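Local coordinates for tail spike protein gp49 (Pseudomonas phage LKA1, PDB 4RU4), which probably cleaves the O-specific polysaccharide of Pseudomonas as a lyase during phage entry, working as a trimeric tailspike that binds calcium, at residues 325-330 with 350-355; 89-94 with 206-211. All coordinates share one frame; numbering follows the deposited sequence.

Interaction 1 (325-330 with 350-355); sequences GTHCAD and TWQGKD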
ATOM      1  N   GLY B 325      -3.930  13.962  25.037  1.00  8.65           N
ATOM      2  CA  GLY B 325      -4.623  14.920  24.205  1.00 12.61           C
ATOM      3  C   GLY B 325      -3.926  15.206  22.877  1.00 14.12           C
ATOM      4  O   GLY B 325      -4.373  16.071  22.135  1.00 17.59           O
ATOM      5  N   THR B 326      -2.855  14.478  22.558  1.00  8.64           N
ATOM      6  CA  THR B 326      -2.138  14.744  21.306  1.00  6.06           C
ATOM      7  C   THR B 326      -2.210  13.571  20.314  1.00  5.89           C
ATOM      8  O   THR B 326      -2.656  12.478  20.654  1.00  6.69           O
ATOM      9  CB  THR B 326      -0.671  15.179  21.574  1.00  6.17           C
ATOM     10  OG1 THR B 326      -0.078  15.685  20.376  1.00  7.90           O
ATOM     11  CG2 THR B 326       0.180  14.020  22.126  1.00  6.16           C
ATOM     12  N   HIS B 327      -1.755  13.809  19.087  1.00  5.83           N
ATOM     13  CA  HIS B 327      -1.759  12.783  18.071  1.00  5.68           C
ATOM     14  C   HIS B 327      -0.670  11.764  18.348  1.00  9.85           C
ATOM     15  O   HIS B 327       0.430  12.107  18.832  1.00  8.74           O
ATOM     16  CB  HIS B 327      -1.520  13.431  16.699  1.00  5.64           C
ATOM     17  CG  HIS B 327      -0.298  14.297  16.655  1.00 11.22           C
ATOM     18  ND1 HIS B 327      -0.322  15.640  16.966  1.00 13.44           N
ATOM     19  CD2 HIS B 327       0.989  14.005  16.353  1.00  8.88           C
ATOM     20  CE1 HIS B 327       0.895  16.141  16.848  1.00 11.76           C
ATOM     21  NE2 HIS B 327       1.709  15.170  16.464  1.00 10.87           N
ATOM     22  N   CYS B 328      -0.978  10.516  18.017  1.00  8.39           N
ATOM     23  CA  CYS B 328      -0.054   9.401  18.216  1.00  6.64           C
ATOM     24  C   CYS B 328       1.040   9.351  17.131  1.00  8.19           C
ATOM     25  O   CYS B 328       2.216   9.142  17.437  1.00  8.75           O
ATOM     26  CB  CYS B 328      -0.835   8.090  18.217  1.00  5.42           C
ATOM     27  SG  CYS B 328       0.226   6.599  18.295  1.00  8.72           S
ATOM     28  N   ALA B 329       0.646   9.515  15.871  1.00  5.39           N
ATOM     29  CA  ALA B 329       1.614   9.500  14.761  1.00  6.40           C
ATOM     30  C   ALA B 329       2.025  10.921  14.448  1.00  8.56           C
ATOM     31  O   ALA B 329       1.178  11.729  14.096  1.00  8.99           O
ATOM     32  CB  ALA B 329       1.017   8.852  13.535  1.00  6.09           C
ATOM     33  N   ASP B 330       3.317  11.233  14.585  1.00  5.51           N
ATOM     34  CA  ASP B 330       3.744  12.638  14.492  1.00  8.90           C
ATOM     35  C   ASP B 330       4.695  12.924  13.315  1.00  9.91           C
ATOM     36  O   ASP B 330       5.497  12.079  12.927  1.00  8.57           O
ATOM     37  CB  ASP B 330       4.390  13.089  15.827  1.00  5.77           C
ATOM     38  CG  ASP B 330       5.021  14.457  15.726  1.00  9.54           C
ATOM     39  OD1 ASP B 330       4.295  15.466  15.948  1.00 12.22           O
ATOM     40  OD2 ASP B 330       6.232  14.540  15.377  1.00  7.80           O
ATOM     41  N   THR B 350      -1.149  13.388  12.246  1.00  7.45           N
ATOM     42  CA  THR B 350      -1.026  14.818  11.983  1.00  6.64           C
ATOM     43  C   THR B 350      -0.423  15.151  10.617  1.00  7.76           C
ATOM     44  O   THR B 350       0.419  14.422  10.094  1.00  8.28           O
ATOM     45  CB  THR B 350      -0.161  15.534  13.084  1.00  5.62           C
ATOM     46  OG1 THR B 350      -0.206  16.960  12.896  1.00  6.45           O
ATOM     47  CG2 THR B 350       1.283  15.109  12.957  1.00  5.63           C
ATOM     48  N   TRP B 351      -0.874  16.271  10.059  1.00  7.01           N
ATOM     49  CA  TRP B 351      -0.278  16.867   8.874  1.00  8.75           C
ATOM     50  C   TRP B 351       0.468  18.114   9.349  1.00  9.05           C
ATOM     51  O   TRP B 351      -0.156  19.014   9.901  1.00  5.75           O
ATOM     52  CB  TRP B 351      -1.404  17.351   7.967  1.00  9.86           C
ATOM     53  CG  TRP B 351      -2.026  16.368   7.024  1.00  6.36           C
ATOM     54  CD1 TRP B 351      -1.451  15.260   6.435  1.00  8.13           C
ATOM     55  CD2 TRP B 351      -3.365  16.437   6.531  1.00  5.28           C
ATOM     56  NE1 TRP B 351      -2.365  14.654   5.584  1.00  5.89           N
ATOM     57  CE2 TRP B 351      -3.533  15.377   5.606  1.00  6.32           C
ATOM     58  CE3 TRP B 351      -4.425  17.327   6.749  1.00  7.26           C
ATOM     59  CZ2 TRP B 351      -4.719  15.166   4.922  1.00  7.68           C
ATOM     60  CZ3 TRP B 351      -5.610  17.124   6.057  1.00  9.65           C
ATOM     61  CH2 TRP B 351      -5.748  16.048   5.160  1.00  8.76           C
ATOM     62  N   GLN B 352       1.775  18.179   9.108  1.00  5.72           N
ATOM     63  CA  GLN B 352       2.582  19.346   9.420  1.00  7.60           C
ATOM     64  C   GLN B 352       3.684  19.422   8.352  1.00  9.85           C
ATOM     65  O   GLN B 352       4.047  18.405   7.759  1.00  6.41           O
ATOM     66  CB  GLN B 352       3.236  19.191  10.811  1.00  6.41           C
ATOM     67  CG  GLN B 352       2.255  18.874  11.916  1.00  6.66           C
ATOM     68  CD  GLN B 352       2.821  19.036  13.315  1.00  8.92           C
ATOM     69  OE1 GLN B 352       3.761  19.797  13.532  1.00  8.17           O
ATOM     70  NE2 GLN B 352       2.213  18.331  14.292  1.00  7.89           N
ATOM     71  N   GLY B 353       4.253  20.601   8.132  1.00 10.02           N
ATOM     72  CA  GLY B 353       5.386  20.711   7.221  1.00  6.04           C
ATOM     73  C   GLY B 353       4.947  20.852   5.777  1.00  6.19           C
ATOM     74  O   GLY B 353       4.223  21.776   5.451  1.00  6.78           O
ATOM     75  N   LYS B 354       5.363  19.933   4.914  1.00  8.13           N
ATOM     76  CA  LYS B 354       5.093  20.056   3.468  1.00  6.25           C
ATOM     77  C   LYS B 354       5.113  18.699   2.810  1.00  6.58           C
ATOM     78  O   LYS B 354       6.026  17.927   3.059  1.00  8.52           O
ATOM     79  CB  LYS B 354       6.164  20.937   2.801  1.00  7.99           C
ATOM     80  CG  LYS B 354       6.087  20.968   1.232  1.00  6.89           C
ATOM     81  CD  LYS B 354       7.041  22.032   0.626  1.00 11.85           C
ATOM     82  CE  LYS B 354       7.154  21.933  -0.900  1.00 11.64           C
ATOM     83  NZ  LYS B 354       8.160  22.957  -1.407  1.00 14.66           N
ATOM     84  N   ASP B 355       4.129  18.417   1.951  1.00  7.21           N
ATOM     85  CA  ASP B 355       4.098  17.167   1.178  1.00  6.47           C
ATOM     86  C   ASP B 355       4.131  15.932   2.084  1.00  8.24           C
ATOM     87  O   ASP B 355       5.108  15.166   2.094  1.00  8.17           O
ATOM     88  CB  ASP B 355       5.232  17.127   0.130  1.00  5.49           C
ATOM     89  CG  ASP B 355       5.072  18.210  -0.935  1.00 12.15           C
ATOM     90  OD1 ASP B 355       3.968  18.792  -1.039  1.00  9.65           O
ATOM     91  OD2 ASP B 355       6.054  18.491  -1.658  1.00 12.68           O
TER
HETATM   92  O   HOH W   1       4.035  18.045  16.861  1.00 17.69           O

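Interaction 2 (89-94 with 206-211); sequences LQIAGD and VDIASI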
ATOM      1  N   LEU B  89      29.476   1.460  16.098  1.00 11.91           N
ATOM      2  CA  LEU B  89      29.002   0.693  17.240  1.00 10.88           C
ATOM      3  C   LEU B  89      28.336  -0.534  16.670  1.00 14.57           C
ATOM      4  O   LEU B  89      27.372  -0.406  15.919  1.00  9.47           O
ATOM      5  CB  LEU B  89      27.956   1.506  18.015  1.00  9.13           C
ATOM      6  CG  LEU B  89      27.354   0.887  19.286  1.00  8.11           C
ATOM      7  CD1 LEU B  89      28.442   0.632  20.350  1.00  9.18           C
ATOM      8  CD2 LEU B  89      26.278   1.787  19.867  1.00  8.01           C
ATOM      9  N   GLN B  90      28.856  -1.715  17.003  1.00 12.74           N
ATOM     10  CA  GLN B  90      28.297  -2.968  16.497  1.00 13.46           C
ATOM     11  C   GLN B  90      27.998  -3.859  17.676  1.00 14.50           C
ATOM     12  O   GLN B  90      28.921  -4.298  18.371  1.00 12.64           O
ATOM     13  CB  GLN B  90      29.301  -3.660  15.580  1.00 11.46           C
ATOM     14  CG  GLN B  90      29.645  -2.838  14.362  1.00 12.79           C
ATOM     15  CD  GLN B  90      30.763  -3.485  13.589  1.00 14.81           C
ATOM     16  OE1 GLN B  90      31.921  -3.409  13.990  1.00 16.01           O
ATOM     17  NE2 GLN B  90      30.424  -4.154  12.503  1.00 12.22           N
ATOM     18  N   ILE B  91      26.711  -4.093  17.926  1.00  9.87           N
ATOM     19  CA  ILE B  91      26.293  -4.887  19.082  1.00 12.84           C
ATOM     20  C   ILE B  91      25.156  -5.789  18.657  1.00 13.73           C
ATOM     21  O   ILE B  91      24.167  -5.310  18.092  1.00 14.52           O
ATOM     22  CB  ILE B  91      25.785  -3.980  20.229  1.00 14.73           C
ATOM     23  CG1 ILE B  91      26.941  -3.243  20.880  1.00 18.20           C
ATOM     24  CG2 ILE B  91      24.984  -4.804  21.285  1.00 16.20           C
ATOM     25  CD1 ILE B  91      26.483  -2.038  21.628  1.00 23.10           C
ATOM     26  N   ALA B  92      25.308  -7.090  18.893  1.00 11.23           N
ATOM     27  CA  ALA B  92      24.252  -8.050  18.606  1.00 11.95           C
ATOM     28  C   ALA B  92      24.117  -9.036  19.772  1.00 14.17           C
ATOM     29  O   ALA B  92      25.129  -9.488  20.313  1.00 15.25           O
ATOM     30  CB  ALA B  92      24.551  -8.797  17.301  1.00 16.96           C
ATOM     31  N   GLY B  93      22.883  -9.359  20.157  1.00 10.15           N
ATOM     32  CA  GLY B  93      22.644 -10.249  21.285  1.00  9.52           C
ATOM     33  C   GLY B  93      21.895 -11.497  20.854  1.00 12.03           C
ATOM     34  O   GLY B  93      21.833 -11.794  19.655  1.00  8.36           O
ATOM     35  N   ASP B  94      21.318 -12.213  21.818  1.00  8.88           N
ATOM     36  CA  ASP B  94      20.613 -13.459  21.516  1.00 15.37           C
ATOM     37  C   ASP B  94      19.117 -13.238  21.493  1.00 17.02           C
ATOM     38  O   ASP B  94      18.337 -14.191  21.573  1.00 17.73           O
ATOM     39  CB  ASP B  94      20.930 -14.522  22.571  1.00 17.17           C
ATOM     40  CG  ASP B  94      22.334 -15.056  22.450  1.00 20.91           C
ATOM     41  OD1 ASP B  94      22.916 -14.957  21.353  1.00 22.87           O
ATOM     42  OD2 ASP B  94      22.869 -15.561  23.459  1.00 25.44           O
ATOM     43  N   VAL B 206      27.277   1.293  12.132  1.00  9.56           N
ATOM     44  CA  VAL B 206      26.384   1.174  13.279  1.00  7.45           C
ATOM     45  C   VAL B 206      25.326   0.114  13.044  1.00  8.36           C
ATOM     46  O   VAL B 206      24.537   0.187  12.096  1.00  8.83           O
ATOM     47  CB  VAL B 206      25.735   2.527  13.645  1.00 11.03           C
ATOM     48  CG1 VAL B 206      24.709   2.362  14.770  1.00  5.20           C
ATOM     49  CG2 VAL B 206      26.845   3.504  14.038  1.00 11.49           C
ATOM     50  N   ASP B 207      25.324  -0.890  13.919  1.00  7.68           N
ATOM     51  CA  ASP B 207      24.415  -2.015  13.774  1.00  7.89           C
ATOM     52  C   ASP B 207      24.093  -2.511  15.183  1.00  9.76           C
ATOM     53  O   ASP B 207      24.969  -3.001  15.887  1.00 12.61           O
ATOM     54  CB  ASP B 207      25.078  -3.114  12.924  1.00 11.33           C
ATOM     55  CG  ASP B 207      24.092  -4.193  12.472  1.00 22.37           C
ATOM     56  OD1 ASP B 207      22.982  -4.271  13.030  1.00 27.41           O
ATOM     57  OD2 ASP B 207      24.443  -4.985  11.567  1.00 29.05           O
ATOM     58  N   ILE B 208      22.845  -2.332  15.589  0.50  7.54           N
ATOM     59  CA  ILE B 208      22.385  -2.769  16.894  0.50  8.91           C
ATOM     60  C   ILE B 208      21.290  -3.778  16.615  0.50  8.59           C
ATOM     61  O   ILE B 208      20.338  -3.488  15.883  0.50  7.80           O
ATOM     62  CB  ILE B 208      21.822  -1.577  17.709  0.50  9.78           C
ATOM     63  CG1 ILE B 208      22.801  -0.394  17.692  0.50  9.05           C
ATOM     64  CG2 ILE B 208      21.464  -2.000  19.145  0.50  7.93           C
ATOM     65  CD1 ILE B 208      24.172  -0.706  18.240  0.50  8.45           C
ATOM     66  N   ALA B 209      21.422  -4.976  17.160  1.00  7.49           N
ATOM     67  CA  ALA B 209      20.385  -5.976  16.936  1.00  6.05           C
ATOM     68  C   ALA B 209      20.183  -6.944  18.085  1.00  5.07           C
ATOM     69  O   ALA B 209      21.121  -7.255  18.818  1.00  7.47           O
ATOM     70  CB  ALA B 209      20.664  -6.742  15.629  1.00  7.14           C
ATOM     71  N   SER B 210      18.943  -7.396  18.235  1.00  6.83           N
ATOM     72  CA  SER B 210      18.658  -8.592  19.021  1.00  6.70           C
ATOM     73  C   SER B 210      19.109  -8.457  20.448  1.00  8.26           C
ATOM     74  O   SER B 210      19.802  -9.352  20.972  1.00  8.37           O
ATOM     75  CB  SER B 210      19.354  -9.778  18.371  1.00  7.13           C
ATOM     76  OG  SER B 210      18.738 -10.072  17.132  1.00 11.89           O
ATOM     77  N   ILE B 211      18.737  -7.331  21.061  1.00  7.70           N
ATOM     78  CA  ILE B 211      18.996  -7.072  22.472  1.00  6.12           C
ATOM     79  C   ILE B 211      17.732  -6.427  23.052  1.00  8.41           C
ATOM     80  O   ILE B 211      16.825  -6.008  22.314  1.00  9.46           O
ATOM     81  CB  ILE B 211      20.203  -6.129  22.698  1.00  4.75           C
ATOM     82  CG1 ILE B 211      19.977  -4.779  21.992  1.00  8.09           C
ATOM     83  CG2 ILE B 211      21.521  -6.778  22.247  1.00  5.72           C
ATOM     84  CD1 ILE B 211      20.826  -3.617  22.519  1.00  9.87           C
TER
HETATM   85  O   HOH W   2      27.850  -5.004  12.230  1.00 19.20           O

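Interaction 1 (325-330 with 350-355)
His327 lays one face of its imidazole ring on the side chain of Thr350. From CB, the first torsion (chi1 53°) sets CG between the backbone N and the carbonyl carbon. Thr350 CB lies over the middle of the ring, 3.7 Å from the centroid and almost on the ring normal, a CH-pi contact. The methyl Thr350 CG2 lies against the CD2 and NE2 side, 3.5 Å from His327 NE2. His327 CE1 meets the amide of Gln352, whose NE2 is 3.6 Å away and whose amide plane is nearly perpendicular to the ring. The ring of His293 also stacks with that of His327.

The contact belongs to the right-handed parallel beta-helix of the pectate lyase-like domain. Residues 325-330 lie in a loop after strand 317-320, and Thr350 to Gln352 lie on strand 349-352.

At the tip, His327 NE2 donates to Asp330 OD1 over 2.7 Å. The bond is straight, lies in the ring plane and uses the anti lone pair of the carboxylate, and it helps to hold the ring in this rotation. Asp330 OD2 is taken up by His332. A water donates to Asp330 OD1 and accepts from Gln352 NE2 at 3.2 Å, linking the two segments. The same Gln352 NE2 donates to Thr350 OG1 at 3.1 Å, with the oxygen close to the amide plane. Thr350 OG1 also hydrogen-bonds to Ile373 O on the neighbouring strand 372-377. The calcium-binding Gly368 lies about 10 Å away, measured from the side chain of His327.

Interaction 2 (89-94 with 206-211)
Two neighbouring parallel strands of the beta-helix, 89-93 and 206-209, are joined here, with Leu89 beside Val206 and Ala92 beside Ala209. Their directions differ by 18°. Four backbone bonds run in a ladder. Asp207 N donates to Leu89 O, and Ile91 N to Asp207 O, both at 2.9 Å. Ala209 N then reaches Ile91 O, and Gly93 N reaches Ala209 O at 3.1 Å.

On the face that carries Leu89 and Ile91, Ile208 reaches across to its neighbours. In one of its two modelled conformers, Ile208 CD1 touches Leu89 CD2 at 3.6 Å and lies 4.2 Å from Ile91 CB. Cys114 of strand 113-120 packs against Leu89 and Val206 there. The in-register pairs Leu89 with Val206 and Ile91 with Ile208 are consistent with the aliphatic stacks of parallel beta-helices.

Near the end of the pair, Ser210 takes up positive phi (59°) and the chain bends. Ser210 CB packs 3.4 Å from Gly93 O, and Ser210 OG bonds to Asp235. Ile211 CG2 is anti to its own carbonyl carbon and rests 3.6 Å from Gly93 N. Gly93 CA lies close against the bend, 3.0 Å from Ser210 O.

On the other face, a water accepts from Gln90 NE2 at 2.7 Å and makes a weak, long bond to Asp207 OD2. Gln90 NE2 also bonds to Thr97 of a second subunit.

From the N terminus, strand 89-93 comes first. The chain then passes through a long excursion that includes Ig-like sequence, strand 113-120 among it, and returns at strand 206-209. Interaction 2 closes this loop, with 111 residues between its segments, and brings the two ends of the excursion together as adjacent strands of the beta-helix. Interaction 1 follows in series, without nesting or crossing. It closes a short loop of 19 residues, about one turn of the helix, and ties the loop after strand 317-320 to strand 349-352. The two centres are 31 Å apart. Interaction 1 lies near the middle of the chain, and interaction 2 lies toward the N-terminal end of the beta-helix.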